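Local coordinates for photoreceptor-histidine kinase BphP (Stigmatella aurantiaca DW4/3-1, PDB 6BAF), which probably senses red and far-red light through a bound biliverdin chromophore and passes the signal to a histidine kinase module, at residues His17-Leu28 and Arg99-Pro110. Residues are numbered along the deposited sequence; the frame is centred on the assembly and turned at random. Where two conformers were deposited one is given.
Sequences HGVLLVLSEPGL and RHQGRLILELEP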
ATOM      1  N   HIS A  17     -15.808 -19.018  10.338  1.00 44.40           N
ATOM      2  CA  HIS A  17     -15.447 -18.932   8.916  1.00 44.47           C
ATOM      3  C   HIS A  17     -13.969 -19.142   8.666  1.00 47.65           C
ATOM      4  O   HIS A  17     -13.571 -19.244   7.499  1.00 48.93           O
ATOM      5  CB  HIS A  17     -15.846 -17.582   8.307  1.00 43.33           C
ATOM      6  CG  HIS A  17     -15.243 -16.404   9.009  1.00 41.77           C
ATOM      7  ND1 HIS A  17     -15.749 -15.906  10.194  1.00 40.44           N
ATOM      8  CD2 HIS A  17     -14.171 -15.634   8.701  1.00 44.16           C
ATOM      9  CE1 HIS A  17     -15.022 -14.869  10.578  1.00 41.28           C
ATOM     10  NE2 HIS A  17     -14.047 -14.693   9.696  1.00 41.98           N
ATOM     11  N   GLY A  18     -13.138 -19.180   9.717  1.00 44.78           N
ATOM     12  CA  GLY A  18     -11.736 -19.538   9.583  1.00 41.48           C
ATOM     13  C   GLY A  18     -11.401 -20.620  10.597  1.00 45.95           C
ATOM     14  O   GLY A  18     -12.256 -21.045  11.373  1.00 42.03           O
ATOM     15  N   VAL A  19     -10.151 -21.072  10.565  1.00 40.88           N
ATOM     16  CA  VAL A  19      -9.679 -22.072  11.512  1.00 43.85           C
ATOM     17  C   VAL A  19      -8.583 -21.426  12.344  1.00 42.49           C
ATOM     18  O   VAL A  19      -7.759 -20.683  11.812  1.00 39.40           O
ATOM     19  CB  VAL A  19      -9.163 -23.359  10.826  1.00 44.83           C
ATOM     20  CG1 VAL A  19      -8.363 -24.218  11.834  1.00 44.65           C
ATOM     21  CG2 VAL A  19     -10.324 -24.174  10.342  1.00 45.39           C
ATOM     22  N   LEU A  20      -8.576 -21.708  13.645  1.00 37.94           N
ATOM     23  CA  LEU A  20      -7.481 -21.306  14.517  1.00 39.17           C
ATOM     24  C   LEU A  20      -6.672 -22.532  14.934  1.00 40.11           C
ATOM     25  O   LEU A  20      -7.239 -23.523  15.399  1.00 39.45           O
ATOM     26  CB  LEU A  20      -8.021 -20.589  15.735  1.00 35.29           C
ATOM     27  CG  LEU A  20      -6.930 -20.025  16.647  1.00 40.75           C
ATOM     28  CD1 LEU A  20      -7.285 -18.610  17.089  1.00 38.51           C
ATOM     29  CD2 LEU A  20      -6.712 -20.991  17.853  1.00 39.27           C
ATOM     30  N   LEU A  21      -5.357 -22.462  14.760  1.00 41.06           N
ATOM     31  CA  LEU A  21      -4.414 -23.458  15.251  1.00 38.83           C
ATOM     32  C   LEU A  21      -3.438 -22.796  16.214  1.00 43.02           C
ATOM     33  O   LEU A  21      -3.089 -21.630  16.039  1.00 39.56           O
ATOM     34  CB  LEU A  21      -3.628 -24.072  14.095  1.00 39.59           C
ATOM     35  CG  LEU A  21      -4.428 -24.604  12.912  1.00 40.96           C
ATOM     36  CD1 LEU A  21      -3.445 -25.043  11.847  1.00 41.60           C
ATOM     37  CD2 LEU A  21      -5.344 -25.780  13.332  1.00 39.92           C
ATOM     38  N   VAL A  22      -2.990 -23.525  17.243  1.00 38.72           N
ATOM     39  CA  VAL A  22      -1.842 -23.107  18.044  1.00 35.62           C
ATOM     40  C   VAL A  22      -0.710 -24.093  17.781  1.00 40.62           C
ATOM     41  O   VAL A  22      -0.934 -25.310  17.723  1.00 40.21           O
ATOM     42  CB  VAL A  22      -2.162 -23.024  19.537  1.00 37.34           C
ATOM     43  CG1 VAL A  22      -0.919 -22.650  20.300  1.00 39.37           C
ATOM     44  CG2 VAL A  22      -3.291 -22.008  19.809  1.00 37.44           C
ATOM     45  N   LEU A  23       0.497 -23.561  17.590  1.00 38.15           N
ATOM     46  CA  LEU A  23       1.676 -24.295  17.148  1.00 38.58           C
ATOM     47  C   LEU A  23       2.772 -24.206  18.198  1.00 40.76           C
ATOM     48  O   LEU A  23       3.067 -23.114  18.716  1.00 39.25           O
ATOM     49  CB  LEU A  23       2.211 -23.718  15.834  1.00 38.86           C
ATOM     50  CG  LEU A  23       1.245 -23.598  14.650  1.00 41.22           C
ATOM     51  CD1 LEU A  23       1.974 -22.902  13.503  1.00 42.96           C
ATOM     52  CD2 LEU A  23       0.851 -24.934  14.219  1.00 45.69           C
ATOM     53  N   SER A  24       3.418 -25.333  18.490  1.00 38.21           N
ATOM     54  CA  SER A  24       4.534 -25.194  19.416  1.00 40.78           C
ATOM     55  C   SER A  24       5.738 -24.591  18.702  1.00 38.27           C
ATOM     56  O   SER A  24       5.862 -24.652  17.480  1.00 36.70           O
ATOM     57  CB  SER A  24       4.946 -26.547  19.994  1.00 37.83           C
ATOM     58  OG  SER A  24       5.507 -27.335  18.947  1.00 38.83           O
ATOM     59  N   GLU A  25       6.681 -24.104  19.488  1.00 39.05           N
ATOM     60  CA  GLU A  25       7.905 -23.563  18.929  1.00 45.94           C
ATOM     61  C   GLU A  25       9.065 -24.218  19.632  1.00 45.59           C
ATOM     62  O   GLU A  25       9.115 -24.187  20.863  1.00 44.12           O
ATOM     63  CB  GLU A  25       7.954 -22.052  19.134  1.00 46.85           C
ATOM     64  CG  GLU A  25       6.642 -21.347  18.744  1.00 48.28           C
ATOM     65  CD  GLU A  25       6.684 -19.842  19.035  1.00 55.98           C
ATOM     66  OE1 GLU A  25       6.218 -19.417  20.137  1.00 57.04           O
ATOM     67  OE2 GLU A  25       7.213 -19.097  18.176  1.00 52.48           O
ATOM     68  N   PRO A  26      10.058 -24.712  18.874  1.00 45.35           N
ATOM     69  CA  PRO A  26      10.226 -24.517  17.420  1.00 46.42           C
ATOM     70  C   PRO A  26       9.606 -25.581  16.573  1.00 47.22           C
ATOM     71  O   PRO A  26       9.692 -25.529  15.333  1.00 45.95           O
ATOM     72  CB  PRO A  26      11.747 -24.557  17.235  1.00 45.45           C
ATOM     73  CG  PRO A  26      12.195 -25.547  18.289  1.00 51.40           C
ATOM     74  CD  PRO A  26      11.298 -25.201  19.509  1.00 47.91           C
ATOM     75  N   GLY A  27       8.994 -26.566  17.214  1.00 44.64           N
ATOM     76  CA  GLY A  27       8.660 -27.737  16.423  1.00 41.34           C
ATOM     77  C   GLY A  27       7.406 -27.640  15.596  1.00 44.90           C
ATOM     78  O   GLY A  27       7.188 -28.524  14.770  1.00 41.70           O
ATOM     79  N   LEU A  28       6.539 -26.637  15.834  1.00 43.79           N
ATOM     80  CA  LEU A  28       5.295 -26.478  15.058  1.00 42.66           C
ATOM     81  C   LEU A  28       4.391 -27.690  15.190  1.00 44.11           C
ATOM     82  O   LEU A  28       3.726 -28.099  14.227  1.00 40.52           O
ATOM     83  CB  LEU A  28       5.576 -26.188  13.574  1.00 41.08           C
ATOM     84  CG  LEU A  28       6.511 -24.978  13.357  1.00 46.46           C
ATOM     85  CD1 LEU A  28       6.797 -24.795  11.860  1.00 43.90           C
ATOM     86  CD2 LEU A  28       5.996 -23.677  14.030  1.00 38.39           C
ATOM     87  N   ARG A  99       2.382 -14.139  17.733  1.00 36.74           N
ATOM     88  CA  ARG A  99       2.798 -14.621  19.032  1.00 41.49           C
ATOM     89  C   ARG A  99       2.174 -13.741  20.097  1.00 43.67           C
ATOM     90  O   ARG A  99       2.233 -12.513  20.000  1.00 42.24           O
ATOM     91  CB  ARG A  99       4.316 -14.597  19.158  1.00 41.17           C
ATOM     92  CG  ARG A  99       4.991 -15.495  18.127  1.00 43.23           C
ATOM     93  CD  ARG A  99       6.493 -15.583  18.399  1.00 43.46           C
ATOM     94  NE  ARG A  99       7.116 -16.512  17.472  1.00 43.50           N
ATOM     95  CZ  ARG A  99       7.639 -16.147  16.310  1.00 50.22           C
ATOM     96  NH1 ARG A  99       7.617 -14.868  15.950  1.00 51.33           N
ATOM     97  NH2 ARG A  99       8.156 -17.046  15.503  1.00 45.78           N
ATOM     98  N   HIS A 100       1.592 -14.363  21.120  1.00 40.39           N
ATOM     99  CA  HIS A 100       1.067 -13.602  22.239  1.00 43.17           C
ATOM    100  C   HIS A 100       0.999 -14.514  23.453  1.00 44.18           C
ATOM    101  O   HIS A 100       0.563 -15.674  23.345  1.00 44.93           O
ATOM    102  CB  HIS A 100      -0.316 -13.028  21.914  1.00 40.73           C
ATOM    103  CG  HIS A 100      -0.918 -12.223  23.029  1.00 44.01           C
ATOM    104  ND1 HIS A 100      -0.298 -11.113  23.568  1.00 47.19           N
ATOM    105  CD2 HIS A 100      -2.101 -12.347  23.683  1.00 43.92           C
ATOM    106  CE1 HIS A 100      -1.067 -10.589  24.508  1.00 46.02           C
ATOM    107  NE2 HIS A 100      -2.164 -11.321  24.602  1.00 49.53           N
ATOM    108  N   GLN A 101       1.419 -13.985  24.600  1.00 45.34           N
ATOM    109  CA  GLN A 101       1.431 -14.729  25.871  1.00 46.05           C
ATOM    110  C   GLN A 101       2.109 -16.087  25.715  1.00 46.46           C
ATOM    111  O   GLN A 101       1.634 -17.099  26.222  1.00 45.62           O
ATOM    112  CB  GLN A 101       0.020 -14.906  26.426  1.00 47.91           C
ATOM    113  CG  GLN A 101      -0.714 -13.591  26.709  1.00 50.62           C
ATOM    114  CD  GLN A 101      -0.169 -12.872  27.924  1.00 58.34           C
ATOM    115  OE1 GLN A 101       0.583 -13.446  28.701  1.00 61.76           O
ATOM    116  NE2 GLN A 101      -0.554 -11.611  28.100  1.00 62.93           N
ATOM    117  N   GLY A 102       3.209 -16.127  24.976  1.00 43.78           N
ATOM    118  CA  GLY A 102       3.917 -17.380  24.873  1.00 44.21           C
ATOM    119  C   GLY A 102       3.366 -18.380  23.876  1.00 47.75           C
ATOM    120  O   GLY A 102       3.957 -19.458  23.731  1.00 48.57           O
ATOM    121  N   ARG A 103       2.303 -18.063  23.129  1.00 42.48           N
ATOM    122  CA  ARG A 103       1.793 -19.024  22.168  0.50 41.01           C
ATOM    123  C   ARG A 103       1.895 -18.466  20.753  1.00 41.66           C
ATOM    124  O   ARG A 103       1.870 -17.250  20.519  1.00 40.49           O
ATOM    125  CB  ARG A 103       0.344 -19.454  22.508  0.50 41.25           C
ATOM    126  CG  ARG A 103       0.162 -19.957  23.988  0.50 43.28           C
ATOM    127  CD  ARG A 103      -0.026 -21.502  24.250  0.50 43.35           C
ATOM    128  NE  ARG A 103       0.640 -22.431  23.322  0.50 47.10           N
ATOM    129  CZ  ARG A 103       0.767 -23.766  23.484  0.50 43.58           C
ATOM    130  NH1 ARG A 103       0.294 -24.409  24.594  0.50 38.35           N
ATOM    131  NH2 ARG A 103       1.388 -24.456  22.519  0.50 29.18           N
ATOM    132  N   LEU A 104       2.053 -19.383  19.806  1.00 37.89           N
ATOM    133  CA  LEU A 104       2.115 -19.068  18.380  1.00 41.08           C
ATOM    134  C   LEU A 104       0.779 -19.488  17.778  1.00 40.11           C
ATOM    135  O   LEU A 104       0.466 -20.683  17.703  1.00 38.72           O
ATOM    136  CB  LEU A 104       3.272 -19.803  17.704  1.00 37.50           C
ATOM    137  CG  LEU A 104       3.900 -19.407  16.368  1.00 45.24           C
ATOM    138  CD1 LEU A 104       4.415 -20.597  15.584  1.00 37.20           C
ATOM    139  CD2 LEU A 104       3.166 -18.375  15.496  1.00 37.55           C
ATOM    140  N   ILE A 105      -0.013 -18.512  17.361  1.00 36.25           N
ATOM    141  CA  ILE A 105      -1.369 -18.744  16.883  1.00 36.06           C
ATOM    142  C   ILE A 105      -1.384 -18.507  15.383  1.00 42.92           C
ATOM    143  O   ILE A 105      -0.916 -17.461  14.911  1.00 38.61           O
ATOM    144  CB  ILE A 105      -2.371 -17.823  17.593  1.00 36.00           C
ATOM    145  CG1 ILE A 105      -2.392 -18.141  19.087  1.00 39.77           C
ATOM    146  CG2 ILE A 105      -3.741 -17.931  16.903  1.00 37.89           C
ATOM    147  CD1 ILE A 105      -3.188 -17.179  19.949  1.00 38.64           C
ATOM    148  N   LEU A 106      -1.920 -19.467  14.638  1.00 35.53           N
ATOM    149  CA  LEU A 106      -2.028 -19.367  13.188  1.00 36.48           C
ATOM    150  C   LEU A 106      -3.508 -19.414  12.837  1.00 42.91           C
ATOM    151  O   LEU A 106      -4.205 -20.387  13.172  1.00 38.97           O
ATOM    152  CB  LEU A 106      -1.242 -20.493  12.507  1.00 36.89           C
ATOM    153  CG  LEU A 106      -1.465 -20.701  11.011  1.00 41.66           C
ATOM    154  CD1 LEU A 106      -0.989 -19.464  10.214  1.00 40.88           C
ATOM    155  CD2 LEU A 106      -0.744 -21.982  10.544  1.00 40.61           C
ATOM    156  N   GLU A 107      -4.012 -18.334  12.239  1.00 39.15           N
ATOM    157  CA  GLU A 107      -5.395 -18.271  11.782  1.00 38.46           C
ATOM    158  C   GLU A 107      -5.447 -18.423  10.275  1.00 43.51           C
ATOM    159  O   GLU A 107      -4.621 -17.842   9.556  1.00 42.81           O
ATOM    160  CB  GLU A 107      -6.042 -16.960  12.229  1.00 39.14           C
ATOM    161  CG  GLU A 107      -6.122 -17.017  13.738  1.00 43.21           C
ATOM    162  CD  GLU A 107      -6.704 -15.799  14.360  1.00 48.85           C
ATOM    163  OE1 GLU A 107      -6.047 -14.707  14.302  1.00 50.23           O
ATOM    164  OE2 GLU A 107      -7.825 -15.940  14.917  1.00 47.55           O
ATOM    165  N   LEU A 108      -6.385 -19.245   9.805  1.00 39.10           N
ATOM    166  CA  LEU A 108      -6.485 -19.625   8.398  1.00 45.20           C
ATOM    167  C   LEU A 108      -7.846 -19.195   7.881  1.00 48.15           C
ATOM    168  O   LEU A 108      -8.876 -19.583   8.445  1.00 45.59           O
ATOM    169  CB  LEU A 108      -6.320 -21.127   8.198  1.00 41.12           C
ATOM    170  CG  LEU A 108      -5.007 -21.735   8.679  1.00 44.34           C
ATOM    171  CD1 LEU A 108      -5.014 -23.250   8.477  1.00 46.19           C
ATOM    172  CD2 LEU A 108      -3.801 -21.104   8.005  1.00 43.38           C
ATOM    173  N   GLU A 109      -7.847 -18.372   6.827  1.00 45.50           N
ATOM    174  CA  GLU A 109      -9.059 -17.948   6.136  1.00 49.49           C
ATOM    175  C   GLU A 109      -8.966 -18.321   4.661  1.00 50.40           C
ATOM    176  O   GLU A 109      -7.899 -18.167   4.044  1.00 47.46           O
ATOM    177  CB  GLU A 109      -9.274 -16.452   6.286  1.00 50.61           C
ATOM    178  CG  GLU A 109      -9.811 -16.041   7.681  1.00 55.57           C
ATOM    179  CD  GLU A 109      -9.809 -14.493   7.900  1.00 65.06           C
ATOM    180  OE1 GLU A 109     -10.629 -13.991   8.707  1.00 62.87           O
ATOM    181  OE2 GLU A 109      -8.971 -13.778   7.272  1.00 70.90           O
ATOM    182  N   PRO A 110     -10.023 -18.892   4.092  1.00 49.71           N
ATOM    183  CA  PRO A 110      -9.949 -19.329   2.688  1.00 54.65           C
ATOM    184  C   PRO A 110      -9.475 -18.186   1.796  1.00 60.15           C
ATOM    185  O   PRO A 110      -9.865 -17.021   1.979  1.00 52.65           O
ATOM    186  CB  PRO A 110     -11.384 -19.748   2.372  1.00 54.32           C
ATOM    187  CG  PRO A 110     -11.983 -20.106   3.698  1.00 53.54           C
ATOM    188  CD  PRO A 110     -11.291 -19.259   4.742  1.00 50.57           C
TER
HETATM  189  O   HOH W   1     -12.491 -12.587   9.308  1.00 52.30           O
HETATM  190  O   HOH W   2       2.578 -22.086  20.975  1.00 36.94           O
HETATM  191  O   HOH W   3       4.872 -21.188  21.943  1.00 50.70           O
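Val19 with Leu108 and Leu21 with Leu106 each exchange two backbone hydrogen bonds, running strand 19-23 antiparallel to strand 103-110 at 153°, and a further bond from Leu23 N to Leu104 O (2.9 Å) ends the set. On the face shared by Val19, Leu21, Leu23, Leu104, Leu106 and Leu108, Leu104 CD1 lies 3.8 Å from Leu23 CB and just as far from Leu28 CD2; farther along, Leu21 CD1 meets Leu108 CD1 at 4.1 Å. Helix 37-41 covers Val19 and Leu108 here. On the other face Leu20, its CG anti to the backbone N (chi1 -175°), reaches diagonally with CD1 to Ile105 CG2 (3.6 Å) and also touches the Glu107 carboxylate, whose oxygens accept bonds from the backbone N of Val236 and Leu237. The pairing belongs to the antiparallel sheet of the PAS fold, where strand 19-23 sits between strands 30-34 and 103-110. Beyond the paired strands, Glu25 stretches across Leu104 CB to Arg99, whose NE donates an almost straight bond to OE2 on its syn side (2.7 Å, 179°), the oxygen lying in the guanidinium plane. With an alanine in place of Arg99, the Glu25 carboxylate would probably lose its charged mate and be freer to turn. The other Glu25 oxygen, OE1, is linked to Gly102 O through a water. A second water accepts from Leu104 N and lies unusually close to Leu23 O. At the opposite end, His17 and Glu109 run side by side, and Glu109 OE2 forms a salt bridge with Arg287.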